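Local atomic coordinates of extracellular sialidase/neuraminidase, putative (Aspergillus fumigatus, PDB entry 2XZI), a protein that hydrolyses sialic acid glycosides and acts as a KDNase, probably releasing the deaminated sugar Kdn from glycoconjugates. Residues T114-L119 with G214-S219. Residues are numbered along the deposited sequence; the frame is centred on the assembly and turned at random. Where two conformers were deposited one is given.
With NO2 (nitrite ion), chain H.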
loop_
_atom_site.group_PDB
_atom_site.type_symbol
_atom_site.label_atom_id
_atom_site.label_comp_id
_atom_site.label_asym_id
_atom_site.label_seq_id
_atom_site.Cartn_x
_atom_site.Cartn_y
_atom_site.Cartn_z
ATOM N N THR A 114 4.381 14.280 11.811
ATOM C CA THR A 114 4.101 12.993 12.454
ATOM C C THR A 114 3.713 12.005 11.344
ATOM O O THR A 114 2.853 12.308 10.503
ATOM C CB THR A 114 2.966 13.071 13.469
ATOM O OG1 THR A 114 3.403 13.862 14.586
ATOM C CG2 THR A 114 2.569 11.685 13.972
ATOM N N ILE A 115 4.362 10.854 11.331
ATOM C CA ILE A 115 3.932 9.810 10.411
ATOM C C ILE A 115 3.108 8.780 11.176
ATOM O O ILE A 115 3.613 8.082 12.049
ATOM C CB ILE A 115 5.089 9.120 9.660
ATOM C CG1 ILE A 115 5.996 10.151 8.965
ATOM C CG2 ILE A 115 4.500 8.132 8.643
ATOM C CD1 ILE A 115 7.262 10.488 9.775
ATOM N N TYR A 116 1.824 8.712 10.848
ATOM C CA TYR A 116 0.944 7.731 11.399
ATOM C C TYR A 116 1.012 6.465 10.564
ATOM O O TYR A 116 1.062 6.526 9.341
ATOM C CB TYR A 116 -0.480 8.257 11.381
ATOM C CG TYR A 116 -0.856 9.275 12.434
ATOM C CD1 TYR A 116 -0.894 8.923 13.786
ATOM C CD2 TYR A 116 -1.253 10.553 12.061
ATOM C CE1 TYR A 116 -1.294 9.854 14.750
ATOM C CE2 TYR A 116 -1.650 11.478 13.011
ATOM C CZ TYR A 116 -1.663 11.109 14.343
ATOM O OH TYR A 116 -2.094 12.010 15.303
ATOM N N LEU A 117 1.012 5.314 11.233
ATOM C CA LEU A 117 0.959 4.037 10.536
ATOM C C LEU A 117 -0.138 3.168 11.156
ATOM O O LEU A 117 -0.013 2.673 12.281
ATOM C CB LEU A 117 2.330 3.342 10.536
ATOM C CG LEU A 117 2.404 1.952 9.910
ATOM C CD1 LEU A 117 2.360 2.046 8.417
ATOM C CD2 LEU A 117 3.707 1.318 10.331
ATOM N N PHE A 118 -1.230 3.020 10.418
ATOM C CA PHE A 118 -2.256 2.057 10.797
ATOM C C PHE A 118 -1.867 0.663 10.325
ATOM O O PHE A 118 -1.253 0.513 9.278
ATOM C CB PHE A 118 -3.611 2.454 10.199
ATOM C CG PHE A 118 -4.243 3.662 10.848
ATOM C CD1 PHE A 118 -3.949 4.962 10.406
ATOM C CD2 PHE A 118 -5.131 3.496 11.922
ATOM C CE1 PHE A 118 -4.529 6.084 11.039
ATOM C CE2 PHE A 118 -5.711 4.618 12.553
ATOM C CZ PHE A 118 -5.405 5.904 12.095
ATOM N N LEU A 119 -2.224 -0.347 11.117
ATOM C CA LEU A 119 -1.834 -1.733 10.851
ATOM C C LEU A 119 -2.958 -2.656 11.272
ATOM O O LEU A 119 -3.734 -2.296 12.153
ATOM C CB LEU A 119 -0.612 -2.144 11.694
ATOM C CG LEU A 119 0.670 -1.347 11.604
ATOM C CD1 LEU A 119 1.637 -1.726 12.728
ATOM C CD2 LEU A 119 1.314 -1.590 10.261
ATOM N N GLY A 214 -0.895 15.429 14.034
ATOM C CA GLY A 214 -0.139 14.544 14.908
ATOM C C GLY A 214 -0.740 14.357 16.295
ATOM O O GLY A 214 -0.153 13.688 17.144
ATOM N N ASN A 215 -1.922 14.943 16.507
ATOM C CA ASN A 215 -2.690 14.740 17.750
ATOM C C ASN A 215 -4.171 14.649 17.393
ATOM O O ASN A 215 -5.048 15.261 18.033
ATOM C CB ASN A 215 -2.431 15.845 18.793
ATOM C CG ASN A 215 -1.195 15.583 19.661
ATOM O OD1 ASN A 215 -1.241 14.818 20.636
ATOM N ND2 ASN A 215 -0.090 16.239 19.324
ATOM N N ARG A 216 -4.453 13.839 16.376
ATOM C CA ARG A 216 -5.796 13.741 15.822
ATOM C C ARG A 216 -6.759 12.961 16.684
ATOM O O ARG A 216 -6.362 12.061 17.411
ATOM C CB ARG A 216 -5.745 13.077 14.441
ATOM C CG ARG A 216 -4.873 13.810 13.419
ATOM C CD ARG A 216 -5.425 15.165 12.996
ATOM N NE ARG A 216 -4.698 15.616 11.821
ATOM C CZ ARG A 216 -5.193 16.407 10.885
ATOM N NH1 ARG A 216 -6.444 16.874 10.982
ATOM N NH2 ARG A 216 -4.441 16.729 9.841
ATOM N N THR A 217 -8.025 13.333 16.587
ATOM C CA THR A 217 -9.085 12.480 17.085
ATOM C C THR A 217 -9.680 11.718 15.903
ATOM O O THR A 217 -9.860 12.263 14.804
ATOM C CB THR A 217 -10.123 13.276 17.863
ATOM O OG1 THR A 217 -10.595 14.332 17.043
ATOM C CG2 THR A 217 -9.482 13.875 19.107
ATOM N N TRP A 218 -9.952 10.445 16.135
ATOM C CA TRP A 218 -10.363 9.539 15.074
ATOM C C TRP A 218 -11.843 9.236 15.172
ATOM O O TRP A 218 -12.406 9.151 16.278
ATOM C CB TRP A 218 -9.564 8.233 15.108
ATOM C CG TRP A 218 -8.084 8.429 15.195
ATOM C CD1 TRP A 218 -7.293 8.268 16.311
ATOM C CD2 TRP A 218 -7.205 8.835 14.138
ATOM N NE1 TRP A 218 -5.984 8.557 16.007
ATOM C CE2 TRP A 218 -5.897 8.907 14.683
ATOM C CE3 TRP A 218 -7.397 9.151 12.785
ATOM C CZ2 TRP A 218 -4.782 9.265 13.912
ATOM C CZ3 TRP A 218 -6.271 9.519 12.013
ATOM C CH2 TRP A 218 -4.987 9.567 12.594
ATOM N N SER A 219 -12.473 9.063 14.017
ATOM C CA SER A 219 -13.853 8.573 13.981
ATOM C C SER A 219 -14.032 7.682 12.755
ATOM O O SER A 219 -13.142 7.613 11.891
ATOM C CB SER A 219 -14.835 9.737 13.958
ATOM O OG SER A 219 -14.646 10.519 12.811
HETATM N N NO2 H . -17.508 10.923 9.683
HETATM O O1 NO2 H . -17.262 11.934 8.657
HETATM O O2 NO2 H . -16.794 11.275 10.913
HETATM O O HOH W 1 -3.724 10.989 17.353
#
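An aromatic cluster of Y116, F118 and W218 joins two neighbouring blades of the sialidase beta-propeller. Strand 115-122 belongs to the sheet that starts at 101-109. Strand 217-222 is an edge strand of the next sheet.

W218 sets the edge of its six-membered ring against the face of Y116. Its CZ2 stands over the centre of the tyrosine ring, 3.6 Å from Y116 CE1. The planes are turned 79° apart, a T-shaped pair. T114 CG2 lies over the opposite face of Y116. F118 makes the second T-shaped pair with the roles exchanged. Its CZ edge points at the face of W218, with CZ 3.7 Å from W218 CZ3 and the planes at 85°. The indole thus gives an edge to one ring and a face to the other. R216 CB covers the other face of the indole, toward its rim. Y116 sets CG anti to the carbonyl carbon (chi1 -77°), which sends its ring across to W218. I200 and L155 also pack on F118 and W218.

One water bridges the polar end: it lies 2.8 Å from Y116 OH and donates to R216 O, also at 2.8 Å. T114 CB rests 3.7 Å from G214 CA, while its OG1 hydrogen-bonds to D112 and R159. The R216 guanidinium turns to a salt bridge with D110.

At the far end, S219 OG donates to O2 of a nitrite ion, 3.0 Å away, probably from the crystallisation liquor; R210 also binds the ion. Here the two blades are joined mainly by ring packing, and the water lets the buried Y116 hydroxyl reach the R216 carbonyl.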